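Side-chain contacts in alpha-14 giardin (Giardia lamblia, PDB 3CHJ), which binds calcium, probably binds phospholipid as an annexin, and may act as a calcium-regulated structural element linking the lipid bilayer to the underlying axoneme: residues Asp31-Ala36 against Lys69-Leu74; Thr57-Phe62 against Leu74-Tyr79; Lys80-Leu85 against Leu109-His114; Cys103-Leu108 against Asp229-Lys234. All blocks are in the same frame, centred on the assembly; numbering follows the deposited sequence.

Contact 1: residues Asp31-Ala36 against Lys69-Leu74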
loop_
_atom_site.group_PDB
_atom_site.type_symbol
_atom_site.label_atom_id
_atom_site.label_comp_id
_atom_site.label_asym_id
_atom_site.label_seq_id
_atom_site.Cartn_x
_atom_site.Cartn_y
_atom_site.Cartn_z
ATOM N N ASP A 31 -17.634 -8.508 13.353
ATOM C CA ASP A 31 -17.892 -7.235 13.996
ATOM C C ASP A 31 -16.610 -6.418 14.141
ATOM O O ASP A 31 -16.650 -5.192 14.135
ATOM C CB ASP A 31 -18.560 -7.414 15.363
ATOM C CG ASP A 31 -20.017 -7.862 15.253
ATOM O OD1 ASP A 31 -20.602 -7.815 14.150
ATOM O OD2 ASP A 31 -20.579 -8.264 16.293
ATOM N N LEU A 32 -15.480 -7.101 14.304
ATOM C CA LEU A 32 -14.204 -6.397 14.382
ATOM C C LEU A 32 -13.937 -5.609 13.113
ATOM O O LEU A 32 -13.336 -4.537 13.178
ATOM C CB LEU A 32 -13.039 -7.366 14.632
ATOM C CG LEU A 32 -13.140 -8.197 15.925
ATOM C CD1 LEU A 32 -12.023 -9.213 15.973
ATOM C CD2 LEU A 32 -13.110 -7.283 17.147
ATOM N N ILE A 33 -14.361 -6.169 11.979
ATOM C CA ILE A 33 -14.167 -5.548 10.668
ATOM C C ILE A 33 -15.215 -4.471 10.411
ATOM O O ILE A 33 -14.893 -3.389 9.900
ATOM C CB ILE A 33 -14.185 -6.607 9.550
ATOM C CG1 ILE A 33 -13.085 -7.657 9.761
ATOM C CG2 ILE A 33 -14.067 -5.948 8.189
ATOM C CD1 ILE A 33 -11.635 -7.108 9.847
ATOM N N GLU A 34 -16.467 -4.745 10.796
ATOM C CA GLU A 34 -17.509 -3.717 10.741
ATOM C C GLU A 34 -17.121 -2.467 11.530
ATOM O O GLU A 34 -17.281 -1.329 11.054
ATOM C CB GLU A 34 -18.870 -4.287 11.169
ATOM C CG GLU A 34 -19.396 -5.377 10.217
ATOM C CD GLU A 34 -19.842 -4.857 8.830
ATOM O OE1 GLU A 34 -20.600 -5.591 8.150
ATOM O OE2 GLU A 34 -19.435 -3.753 8.397
ATOM N N ILE A 35 -16.555 -2.666 12.719
ATOM C CA ILE A 35 -16.102 -1.554 13.530
ATOM C C ILE A 35 -15.015 -0.752 12.761
ATOM O O ILE A 35 -15.052 0.472 12.693
ATOM C CB ILE A 35 -15.616 -2.059 14.911
ATOM C CG1 ILE A 35 -16.816 -2.510 15.762
ATOM C CG2 ILE A 35 -14.875 -0.996 15.661
ATOM C CD1 ILE A 35 -16.423 -3.366 16.993
ATOM N N ALA A 36 -14.071 -1.454 12.128
ATOM C CA ALA A 36 -13.026 -0.762 11.369
ATOM C C ALA A 36 -13.574 0.068 10.221
ATOM O O ALA A 36 -13.023 1.129 9.918
ATOM C CB ALA A 36 -11.973 -1.752 10.846
ATOM N N LYS A 69 -3.106 -15.737 13.734
ATOM C CA LYS A 69 -2.109 -14.683 13.564
ATOM C C LYS A 69 -2.449 -13.742 12.423
ATOM O O LYS A 69 -2.336 -12.506 12.578
ATOM C CB LYS A 69 -0.710 -15.276 13.349
ATOM C CG LYS A 69 0.400 -14.259 13.596
ATOM C CD LYS A 69 1.784 -14.914 13.630
ATOM C CE LYS A 69 2.850 -13.884 14.031
ATOM N NZ LYS A 69 2.897 -12.731 13.075
ATOM N N ASP A 70 -2.866 -14.304 11.287
ATOM C CA ASP A 70 -3.211 -13.464 10.119
ATOM C C ASP A 70 -4.295 -12.417 10.428
ATOM O O ASP A 70 -4.144 -11.213 10.141
ATOM C CB ASP A 70 -3.532 -14.289 8.838
ATOM C CG ASP A 70 -4.685 -15.317 8.994
ATOM O OD1 ASP A 70 -5.353 -15.439 10.045
ATOM O OD2 ASP A 70 -4.914 -16.027 7.976
ATOM N N PHE A 71 -5.380 -12.880 11.027
ATOM C CA PHE A 71 -6.527 -12.039 11.360
ATOM C C PHE A 71 -6.215 -11.051 12.504
ATOM O O PHE A 71 -6.623 -9.871 12.444
ATOM C CB PHE A 71 -7.724 -12.966 11.660
ATOM C CG PHE A 71 -9.054 -12.267 11.814
ATOM C CD1 PHE A 71 -9.403 -11.176 11.021
ATOM C CD2 PHE A 71 -9.974 -12.736 12.735
ATOM C CE1 PHE A 71 -10.638 -10.547 11.173
ATOM C CE2 PHE A 71 -11.205 -12.114 12.899
ATOM C CZ PHE A 71 -11.539 -11.013 12.105
ATOM N N GLU A 72 -5.498 -11.500 13.542
ATOM C CA GLU A 72 -5.103 -10.603 14.642
ATOM C C GLU A 72 -4.251 -9.440 14.111
ATOM O O GLU A 72 -4.468 -8.276 14.466
ATOM C CB GLU A 72 -4.308 -11.336 15.737
ATOM C CG GLU A 72 -3.877 -10.366 16.804
ATOM C CD GLU A 72 -2.886 -10.886 17.815
ATOM O OE1 GLU A 72 -2.505 -12.075 17.765
ATOM O OE2 GLU A 72 -2.474 -10.065 18.669
ATOM N N SER A 73 -3.296 -9.788 13.260
ATOM C CA SER A 73 -2.384 -8.799 12.684
ATOM C C SER A 73 -3.164 -7.783 11.864
ATOM O O SER A 73 -2.946 -6.566 11.975
ATOM C CB SER A 73 -1.352 -9.498 11.835
ATOM O OG SER A 73 -0.496 -10.243 12.702
ATOM N N LEU A 74 -4.102 -8.281 11.077
ATOM C CA LEU A 74 -4.952 -7.412 10.279
ATOM C C LEU A 74 -5.738 -6.439 11.143
ATOM O O LEU A 74 -5.687 -5.224 10.913
ATOM C CB LEU A 74 -5.911 -8.264 9.427
ATOM C CG LEU A 74 -6.965 -7.505 8.614
ATOM C CD1 LEU A 74 -6.252 -6.634 7.532
ATOM C CD2 LEU A 74 -7.893 -8.514 7.984
#
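Phe71 and Ile33 meet because of how each leaves its helix. In Phe71, CG is anti to the backbone N (chi1 -171°), which carries the ring across toward helix 31-38. In Ile33, CG1 lies beside the backbone N and opposite the carbonyl carbon (chi1 -59°), which brings CD1 to the ring. Ile33 CD1 sits 3.8 Å from Phe71 CE1, at the edge of the ring and near its plane. Leu32 CD1 comes to the same ring obliquely, 4.3 Å from Phe71 CZ. One turn further along, Leu74 adds a looser contact to the same Ile33 methyl, with Leu74 CD2 4.4 Å from Ile33 CD1.

The contact is wholly apolar, and all four side chains are buried. The two backbones stay well apart. Their local axes approach no closer than 11.8 Å and run nearly parallel, at 23°. The long side chains therefore bridge the gap between the helices. This is helix-to-helix packing in the all-helical annexin fold. Helix 12-24 packs on Leu32 through Val19. Helix 301-310, near the C-terminal end of the fold, meets Ile33 through Ala306, Leu309 and Leu310.

Contact 2: residues Thr57-Phe62 against Leu74-Tyr79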
loop_
_atom_site.group_PDB
_atom_site.type_symbol
_atom_site.label_atom_id
_atom_site.label_comp_id
_atom_site.label_asym_id
_atom_site.label_seq_id
_atom_site.Cartn_x
_atom_site.Cartn_y
_atom_site.Cartn_z
ATOM N N THR A 57 -6.956 -5.588 30.267
ATOM C CA THR A 57 -6.152 -6.395 29.353
ATOM C C THR A 57 -5.890 -5.580 28.097
ATOM O O THR A 57 -6.788 -4.899 27.592
ATOM C CB THR A 57 -6.885 -7.700 28.953
ATOM O OG1 THR A 57 -7.226 -8.440 30.131
ATOM C CG2 THR A 57 -6.010 -8.575 28.062
ATOM N N PHE A 58 -4.661 -5.660 27.599
ATOM C CA PHE A 58 -4.318 -5.020 26.342
ATOM C C PHE A 58 -4.997 -5.724 25.174
ATOM O O PHE A 58 -5.160 -6.949 25.180
ATOM C CB PHE A 58 -2.805 -4.948 26.153
ATOM C CG PHE A 58 -2.161 -3.857 26.965
ATOM C CD1 PHE A 58 -2.104 -2.550 26.480
ATOM C CD2 PHE A 58 -1.645 -4.129 28.228
ATOM C CE1 PHE A 58 -1.517 -1.528 27.241
ATOM C CE2 PHE A 58 -1.058 -3.114 29.001
ATOM C CZ PHE A 58 -0.998 -1.813 28.502
ATOM N N LEU A 59 -5.402 -4.937 24.182
ATOM C CA LEU A 59 -6.158 -5.484 23.064
ATOM C C LEU A 59 -5.404 -6.611 22.369
ATOM O O LEU A 59 -5.997 -7.650 22.052
ATOM C CB LEU A 59 -6.535 -4.385 22.067
ATOM C CG LEU A 59 -7.392 -4.853 20.882
ATOM C CD1 LEU A 59 -8.712 -5.463 21.334
ATOM C CD2 LEU A 59 -7.623 -3.693 19.922
ATOM N N ASP A 60 -4.108 -6.423 22.135
ATOM C CA ASP A 60 -3.338 -7.439 21.420
ATOM C C ASP A 60 -3.305 -8.775 22.172
ATOM O O ASP A 60 -3.483 -9.832 21.569
ATOM C CB ASP A 60 -1.946 -6.940 20.995
ATOM C CG ASP A 60 -1.034 -6.584 22.172
ATOM O OD1 ASP A 60 -1.508 -6.381 23.320
ATOM O OD2 ASP A 60 0.188 -6.496 21.914
ATOM N N ALA A 61 -3.150 -8.712 23.494
ATOM C CA ALA A 61 -3.155 -9.927 24.321
ATOM C C ALA A 61 -4.496 -10.654 24.268
ATOM O O ALA A 61 -4.540 -11.892 24.245
ATOM C CB ALA A 61 -2.800 -9.590 25.765
ATOM N N PHE A 62 -5.585 -9.885 24.251
ATOM C CA PHE A 62 -6.938 -10.440 24.160
ATOM C C PHE A 62 -7.200 -11.087 22.803
ATOM O O PHE A 62 -7.748 -12.200 22.721
ATOM C CB PHE A 62 -7.961 -9.344 24.415
ATOM C CG PHE A 62 -9.379 -9.803 24.342
ATOM C CD1 PHE A 62 -9.904 -10.654 25.310
ATOM C CD2 PHE A 62 -10.212 -9.350 23.322
ATOM C CE1 PHE A 62 -11.251 -11.061 25.245
ATOM C CE2 PHE A 62 -11.539 -9.746 23.246
ATOM C CZ PHE A 62 -12.067 -10.608 24.209
ATOM N N LEU A 74 -4.102 -8.281 11.077
ATOM C CA LEU A 74 -4.952 -7.412 10.279
ATOM C C LEU A 74 -5.738 -6.439 11.143
ATOM O O LEU A 74 -5.687 -5.224 10.913
ATOM C CB LEU A 74 -5.911 -8.264 9.427
ATOM C CG LEU A 74 -6.965 -7.505 8.614
ATOM C CD1 LEU A 74 -6.252 -6.634 7.532
ATOM C CD2 LEU A 74 -7.893 -8.514 7.984
ATOM N N VAL A 75 -6.454 -6.962 12.145
ATOM C CA VAL A 75 -7.263 -6.103 13.023
ATOM C C VAL A 75 -6.410 -5.023 13.694
ATOM O O VAL A 75 -6.798 -3.854 13.746
ATOM C CB VAL A 75 -8.035 -6.957 14.075
ATOM C CG1 VAL A 75 -8.676 -6.090 15.139
ATOM C CG2 VAL A 75 -9.095 -7.798 13.370
ATOM N N LEU A 76 -5.242 -5.398 14.213
ATOM C CA LEU A 76 -4.373 -4.399 14.868
ATOM C C LEU A 76 -3.955 -3.295 13.900
ATOM O O LEU A 76 -3.886 -2.125 14.297
ATOM C CB LEU A 76 -3.158 -5.065 15.505
ATOM C CG LEU A 76 -3.533 -5.947 16.701
ATOM C CD1 LEU A 76 -2.321 -6.751 17.174
ATOM C CD2 LEU A 76 -4.144 -5.159 17.853
ATOM N N MET A 77 -3.734 -3.650 12.636
ATOM C CA MET A 77 -3.348 -2.653 11.625
ATOM C C MET A 77 -4.498 -1.687 11.371
ATOM O O MET A 77 -4.277 -0.509 11.040
ATOM C CB MET A 77 -2.968 -3.325 10.311
ATOM C CG MET A 77 -1.647 -4.084 10.308
ATOM S SD MET A 77 -1.266 -4.510 8.575
ATOM C CE MET A 77 0.058 -5.727 8.785
ATOM N N LEU A 78 -5.719 -2.183 11.509
ATOM C CA LEU A 78 -6.896 -1.381 11.162
ATOM C C LEU A 78 -7.197 -0.339 12.205
ATOM O O LEU A 78 -7.818 0.687 11.882
ATOM C CB LEU A 78 -8.126 -2.272 10.970
ATOM C CG LEU A 78 -8.061 -3.285 9.830
ATOM C CD1 LEU A 78 -9.265 -4.219 9.922
ATOM C CD2 LEU A 78 -7.999 -2.578 8.460
ATOM N N TYR A 79 -6.780 -0.568 13.446
ATOM C CA TYR A 79 -7.208 0.331 14.527
ATOM C C TYR A 79 -6.158 1.422 14.805
ATOM O O TYR A 79 -6.128 2.020 15.877
ATOM C CB TYR A 79 -7.577 -0.462 15.799
ATOM C CG TYR A 79 -8.776 -1.408 15.695
ATOM C CD1 TYR A 79 -9.647 -1.394 14.602
ATOM C CD2 TYR A 79 -9.066 -2.278 16.736
ATOM C CE1 TYR A 79 -10.745 -2.254 14.535
ATOM C CE2 TYR A 79 -10.144 -3.148 16.681
ATOM C CZ TYR A 79 -11.000 -3.124 15.591
ATOM O OH TYR A 79 -12.076 -4.002 15.549
#
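Leu59 and Leu76 meet where two consecutive helices of the all-helical annexin fold, 59-64 and 69-78, pack after a short connection. The start of the first helix faces the C-terminal end of the second.

The apolar contacts come first. Leu59 CD2 touches both partners. It lies 3.8 Å from Tyr79 CD2, in the plane of the ring and at its edge. It also lies 4.3 Å from Leu76 CD2. CG of Leu59 is anti to the backbone N (chi1 -177°), which sends the branched end toward helix 69-78, and it meets the tyrosine side chain at about a right angle. The two methyls of Leu76 divide the work. CD2 faces Leu59, while CD1 rests on the aliphatic CB of Asp60. The carboxylate of Asp60 leads away from Leu76, and Asp60 is exposed. The contact thus runs from a buried side at Leu59 and Tyr79 to the protein surface.

No hydrogen bond crosses between the two segments. The polar end of Tyr79 is used in another direction: its OH bonds to Leu32 O on helix 31-38. Gln48 of helix 41-55 touches both Leu59 and Tyr79, so a third helix closes over this pair.

Tyr79 is the first residue to leave the helical conformation. One face of its ring lies over the preceding turn, with Val75 O 3.7 Å above the ring plane and offset toward the rim.

Contact 3: residues Lys80-Leu85 against Leu109-His114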
loop_
_atom_site.group_PDB
_atom_site.type_symbol
_atom_site.label_atom_id
_atom_site.label_comp_id
_atom_site.label_asym_id
_atom_site.label_seq_id
_atom_site.Cartn_x
_atom_site.Cartn_y
_atom_site.Cartn_z
ATOM N N LYS A 80 -5.293 1.660 13.824
ATOM C CA LYS A 80 -4.173 2.593 13.960
ATOM C C LYS A 80 -4.391 3.776 13.041
ATOM O O LYS A 80 -4.911 3.611 11.948
ATOM C CB LYS A 80 -2.864 1.917 13.512
ATOM C CG LYS A 80 -2.249 1.051 14.550
ATOM C CD LYS A 80 -1.135 0.228 13.997
ATOM C CE LYS A 80 -0.822 -0.870 14.989
ATOM N NZ LYS A 80 -0.497 -0.335 16.340
ATOM N N PRO A 81 -3.931 4.969 13.453
ATOM C CA PRO A 81 -3.851 6.018 12.447
ATOM C C PRO A 81 -2.893 5.615 11.306
ATOM O O PRO A 81 -1.894 4.947 11.550
ATOM C CB PRO A 81 -3.258 7.200 13.226
ATOM C CG PRO A 81 -3.542 6.892 14.658
ATOM C CD PRO A 81 -3.452 5.416 14.774
ATOM N N ARG A 82 -3.207 6.055 10.094
ATOM C CA ARG A 82 -2.445 5.729 8.877
ATOM C C ARG A 82 -0.937 5.965 9.011
ATOM O O ARG A 82 -0.113 5.083 8.723
ATOM C CB ARG A 82 -3.002 6.564 7.724
ATOM C CG ARG A 82 -2.163 6.593 6.466
ATOM C CD ARG A 82 -2.812 7.492 5.418
ATOM N NE ARG A 82 -2.481 7.048 4.064
ATOM C CZ ARG A 82 -2.822 5.855 3.581
ATOM N NH1 ARG A 82 -3.494 5.001 4.343
ATOM N NH2 ARG A 82 -2.488 5.509 2.351
ATOM N N ALA A 83 -0.572 7.170 9.436
ATOM C CA ALA A 83 0.835 7.540 9.521
ATOM C C ALA A 83 1.586 6.612 10.469
ATOM O O ALA A 83 2.724 6.225 10.197
ATOM C CB ALA A 83 0.977 8.995 9.949
ATOM N N GLN A 84 0.954 6.264 11.586
ATOM C CA GLN A 84 1.539 5.345 12.554
ATOM C C GLN A 84 1.760 3.957 11.931
ATOM O O GLN A 84 2.838 3.375 12.042
ATOM C CB GLN A 84 0.615 5.223 13.772
ATOM C CG GLN A 84 1.225 4.425 14.895
ATOM C CD GLN A 84 2.260 5.224 15.670
ATOM O OE1 GLN A 84 2.134 6.442 15.835
ATOM N NE2 GLN A 84 3.288 4.538 16.156
ATOM N N LEU A 85 0.725 3.459 11.258
ATOM C CA LEU A 85 0.804 2.198 10.571
ATOM C C LEU A 85 1.980 2.203 9.577
ATOM O O LEU A 85 2.783 1.258 9.581
ATOM C CB LEU A 85 -0.521 1.891 9.867
ATOM C CG LEU A 85 -0.469 0.667 8.961
ATOM C CD1 LEU A 85 -0.253 -0.582 9.796
ATOM C CD2 LEU A 85 -1.742 0.593 8.130
ATOM N N LEU A 109 5.834 3.525 -2.213
ATOM C CA LEU A 109 5.400 3.867 -3.578
ATOM C C LEU A 109 3.896 4.082 -3.698
ATOM O O LEU A 109 3.404 4.367 -4.791
ATOM C CB LEU A 109 5.880 2.852 -4.609
ATOM C CG LEU A 109 7.400 2.704 -4.682
ATOM C CD1 LEU A 109 7.751 1.709 -5.793
ATOM C CD2 LEU A 109 8.042 4.072 -4.918
ATOM N N THR A 110 3.178 3.949 -2.589
ATOM C CA THR A 110 1.703 4.039 -2.675
ATOM C C THR A 110 1.124 5.041 -1.695
ATOM O O THR A 110 -0.063 4.968 -1.347
ATOM C CB THR A 110 1.007 2.698 -2.483
ATOM O OG1 THR A 110 1.208 2.257 -1.131
ATOM C CG2 THR A 110 1.502 1.651 -3.480
ATOM N N ILE A 111 1.956 5.972 -1.260
ATOM C CA ILE A 111 1.505 7.081 -0.424
ATOM C C ILE A 111 1.810 8.445 -1.044
ATOM O O ILE A 111 2.774 8.620 -1.799
ATOM C CB ILE A 111 2.055 6.980 1.008
ATOM C CG1 ILE A 111 3.598 6.994 1.003
ATOM C CG2 ILE A 111 1.474 5.734 1.654
ATOM C CD1 ILE A 111 4.243 6.896 2.369
ATOM N N GLU A 112 0.972 9.418 -0.710
ATOM C CA GLU A 112 1.112 10.749 -1.292
ATOM C C GLU A 112 2.376 11.458 -0.787
ATOM O O GLU A 112 2.901 11.117 0.285
ATOM C CB GLU A 112 -0.141 11.584 -0.981
ATOM C CG GLU A 112 -1.471 10.921 -1.394
ATOM C CD GLU A 112 -1.628 10.760 -2.902
ATOM O OE1 GLU A 112 -1.003 11.521 -3.663
ATOM O OE2 GLU A 112 -2.389 9.866 -3.327
ATOM N N THR A 113 2.876 12.434 -1.553
ATOM C CA THR A 113 4.106 13.135 -1.163
ATOM C C THR A 113 3.955 13.800 0.205
ATOM O O THR A 113 4.884 13.755 1.023
ATOM C CB THR A 113 4.569 14.208 -2.189
ATOM O OG1 THR A 113 4.015 13.935 -3.480
ATOM C CG2 THR A 113 6.097 14.223 -2.275
ATOM N N HIS A 114 2.788 14.399 0.463
ATOM C CA HIS A 114 2.522 14.997 1.782
ATOM C C HIS A 114 2.613 13.971 2.916
ATOM O O HIS A 114 3.068 14.293 4.017
ATOM C CB HIS A 114 1.192 15.788 1.813
ATOM C CG HIS A 114 -0.046 14.932 1.810
ATOM N ND1 HIS A 114 -0.578 14.390 2.961
ATOM C CD2 HIS A 114 -0.876 14.562 0.803
ATOM C CE1 HIS A 114 -1.666 13.701 2.660
ATOM N NE2 HIS A 114 -1.872 13.795 1.358
HETATM O O HOH W 1 -1.216 8.700 1.414
HETATM O O HOH W 2 -2.353 6.126 -0.298
#
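Arg82, in the first turn of helix 82-94, meets Ile111 in the loop between helices 101-108 and 113-127. The loop is one of the interhelical connections of the all-helical annexin fold. The arginine has CG anti to the backbone N (chi1 167°) and stays extended from CG to NE, which carries the guanidinium toward the loop, where two waters complete the link. Its strongest polar partner is the carbonyl of Met271, bonded to NH1. The arginine therefore joins three regions of the chain. Its polar links to this loop pass through water, and the arginine side of each is weak.

Along the loop, Thr110 is the first residue involved. Its carbonyl oxygen does not bond the arginine directly. Water 2 stands between them, donating to Thr110 O at 2.8 Å and accepting a weak bond from Arg82 NH2. Thr110 O also takes a hydrogen bond from His272 NE2.

Ile111 follows and makes the closest direct approach. Its CG2 methyl lies 4.0 Å from Arg82 NH2, oblique to the guanidinium. The two side chains pass each other in opposite directions.

Glu112, at the N-cap position of helix 113-127, takes part through its backbone. Its carboxylate turns to Arg198 in a salt bridge. Water 1 makes the second bridge: it lies in the guanidinium plane at the edge, accepts from Glu112 N at 3.1 Å, and takes a weak bond from Arg82 NE at 3.4 Å.

Contact 4: residues Cys103-Leu108 against Asp229-Lys234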
loop_
_atom_site.group_PDB
_atom_site.type_symbol
_atom_site.label_atom_id
_atom_site.label_comp_id
_atom_site.label_asym_id
_atom_site.label_seq_id
_atom_site.Cartn_x
_atom_site.Cartn_y
_atom_site.Cartn_z
ATOM N N CYS A 103 7.967 -5.031 1.384
ATOM C CA CYS A 103 7.180 -4.150 2.247
ATOM C C CYS A 103 7.550 -2.694 2.038
ATOM O O CYS A 103 6.678 -1.846 1.927
ATOM C CB CYS A 103 7.376 -4.551 3.703
ATOM S SG CYS A 103 6.369 -3.586 4.845
ATOM N N LEU A 104 8.850 -2.412 1.948
ATOM C CA LEU A 104 9.331 -1.042 1.770
ATOM C C LEU A 104 8.819 -0.506 0.429
ATOM O O LEU A 104 8.420 0.640 0.338
ATOM C CB LEU A 104 10.865 -1.023 1.845
ATOM C CG LEU A 104 11.407 -1.375 3.238
ATOM C CD1 LEU A 104 12.955 -1.349 3.206
ATOM C CD2 LEU A 104 10.852 -0.448 4.295
ATOM N N VAL A 105 8.845 -1.339 -0.611
ATOM C CA VAL A 105 8.286 -0.944 -1.915
ATOM C C VAL A 105 6.782 -0.670 -1.827
ATOM O O VAL A 105 6.309 0.392 -2.266
ATOM C CB VAL A 105 8.629 -2.001 -2.974
ATOM C CG1 VAL A 105 7.864 -1.766 -4.317
ATOM C CG2 VAL A 105 10.165 -1.985 -3.195
ATOM N N ASP A 106 6.049 -1.587 -1.202
ATOM C CA ASP A 106 4.595 -1.449 -1.103
ATOM C C ASP A 106 4.213 -0.166 -0.391
ATOM O O ASP A 106 3.220 0.482 -0.760
ATOM C CB ASP A 106 3.996 -2.604 -0.300
ATOM C CG ASP A 106 3.960 -3.918 -1.069
ATOM O OD1 ASP A 106 4.192 -3.954 -2.311
ATOM O OD2 ASP A 106 3.667 -4.927 -0.392
ATOM N N VAL A 107 4.967 0.181 0.649
ATOM C CA VAL A 107 4.624 1.346 1.468
ATOM C C VAL A 107 5.021 2.625 0.759
ATOM O O VAL A 107 4.189 3.513 0.523
ATOM C CB VAL A 107 5.298 1.275 2.851
ATOM C CG1 VAL A 107 5.116 2.594 3.605
ATOM C CG2 VAL A 107 4.728 0.097 3.653
ATOM N N LEU A 108 6.290 2.739 0.404
ATOM C CA LEU A 108 6.805 4.031 -0.040
ATOM C C LEU A 108 6.222 4.480 -1.364
ATOM O O LEU A 108 6.117 5.692 -1.602
ATOM C CB LEU A 108 8.326 4.013 -0.075
ATOM C CG LEU A 108 8.920 4.029 1.331
ATOM C CD1 LEU A 108 10.402 3.668 1.306
ATOM C CD2 LEU A 108 8.709 5.436 1.969
ATOM N N ASP A 229 12.322 -4.863 -9.470
ATOM C CA ASP A 229 12.306 -3.631 -10.279
ATOM C C ASP A 229 10.988 -3.505 -11.016
ATOM O O ASP A 229 10.385 -2.415 -11.065
ATOM C CB ASP A 229 13.374 -3.637 -11.385
ATOM C CG ASP A 229 14.779 -3.397 -10.888
ATOM O OD1 ASP A 229 14.986 -3.062 -9.706
ATOM O OD2 ASP A 229 15.685 -3.513 -11.735
ATOM N N GLU A 230 10.569 -4.586 -11.680
ATOM C CA GLU A 230 9.339 -4.552 -12.463
ATOM C C GLU A 230 8.103 -4.304 -11.608
ATOM O O GLU A 230 7.261 -3.487 -11.965
ATOM C CB GLU A 230 9.191 -5.846 -13.258
ATOM C CG GLU A 230 8.016 -5.838 -14.190
ATOM C CD GLU A 230 7.857 -7.128 -14.952
ATOM O OE1 GLU A 230 8.657 -8.068 -14.721
ATOM O OE2 GLU A 230 6.914 -7.208 -15.770
ATOM N N TYR A 231 8.013 -4.969 -10.466
ATOM C CA TYR A 231 6.891 -4.751 -9.561
ATOM C C TYR A 231 6.876 -3.281 -9.104
ATOM O O TYR A 231 5.819 -2.621 -9.128
ATOM C CB TYR A 231 7.018 -5.692 -8.356
ATOM C CG TYR A 231 5.944 -5.429 -7.346
ATOM C CD1 TYR A 231 4.658 -5.949 -7.508
ATOM C CD2 TYR A 231 6.214 -4.663 -6.227
ATOM C CE1 TYR A 231 3.651 -5.675 -6.560
ATOM C CE2 TYR A 231 5.212 -4.378 -5.276
ATOM C CZ TYR A 231 3.936 -4.909 -5.456
ATOM O OH TYR A 231 2.943 -4.648 -4.525
ATOM N N ALA A 232 8.040 -2.776 -8.700
ATOM C CA ALA A 232 8.150 -1.417 -8.158
ATOM C C ALA A 232 7.732 -0.373 -9.188
ATOM O O ALA A 232 6.944 0.511 -8.868
ATOM C CB ALA A 232 9.542 -1.149 -7.665
ATOM N N PHE A 233 8.240 -0.470 -10.411
ATOM C CA PHE A 233 7.877 0.550 -11.421
ATOM C C PHE A 233 6.444 0.412 -11.906
ATOM O O PHE A 233 5.787 1.430 -12.210
ATOM C CB PHE A 233 8.893 0.583 -12.566
ATOM C CG PHE A 233 10.140 1.333 -12.215
ATOM C CD1 PHE A 233 10.277 2.678 -12.592
ATOM C CD2 PHE A 233 11.158 0.728 -11.492
ATOM C CE1 PHE A 233 11.433 3.414 -12.256
ATOM C CE2 PHE A 233 12.316 1.450 -11.149
ATOM C CZ PHE A 233 12.461 2.787 -11.549
ATOM N N LYS A 234 5.931 -0.817 -11.965
ATOM C CA LYS A 234 4.505 -0.998 -12.266
ATOM C C LYS A 234 3.648 -0.392 -11.146
ATOM O O LYS A 234 2.649 0.295 -11.415
ATOM C CB LYS A 234 4.163 -2.481 -12.407
ATOM C CG LYS A 234 4.604 -3.123 -13.702
ATOM C CD LYS A 234 4.242 -4.602 -13.666
ATOM C CE LYS A 234 4.394 -5.177 -15.051
ATOM N NZ LYS A 234 3.957 -6.607 -15.109
#
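Tyr231 OH donates a short hydrogen bond, 2.6 Å long, to Asp106 OD1. The hydroxyl meets this oxygen from above the carboxylate plane, 35° out of it. The ring and carboxylate planes are 62° apart, and the two side chains cross at about a right angle. The torsions set up this meeting. In Tyr231, CG is anti to the backbone N, which sends the ring across to helix 101-108. In Asp106, CG lies beside the backbone N, which turns the carboxylate toward that ring.

The other carboxylate oxygen, OD2, forms salt bridges to Arg264 and Arg267. These two charges would be expected to favour the ionised form of the buried acid. Arg264 also makes a cation-pi contact with the Tyr231 ring, and Ser250 OG hydrogen-bonds Tyr231 OH. The tyrosine is thus held at both its hydroxyl and its ring.

Val105 supplies the apolar half. Its CG1 lies 3.8 Å from Tyr231 CD2, at the ring edge and near its plane. The same methyl is also 3.8 Å from Ala232 CB. The backbones come close at the small Ala232, with the CA atoms of Val105 and Ala232 6.3 Å apart. Trp145 of helix 144-154 touches both Val105 and Ala232.

The local helix axes are nearly parallel, at 11°. The arrangement is a buried helix-helix interface within the all-helical annexin fold, combining an apolar seam with a charged cluster.

In the fold
From the N terminus, contact 1 opens at helix 31-38 and closes on helix 69-78, 33 residues later. Contact 2 starts inside that loop and ends just beyond it, so the two cross. They share Leu74, and their centres are about 8 Å apart; both tie early helices together. Contact 3 opens immediately after contact 2 and closes a loop of 23 residues, most of them helical, tying helix 82-94 to the loop before helix 113-127. Contact 4 begins within that span and crosses contact 3, but runs 121 residues to tie helix 101-108 to helix 227-241. Met77 packing on Leu85 connects contact 2 to contact 3, and Leu109 against Ala232 connects contact 3 to contact 4.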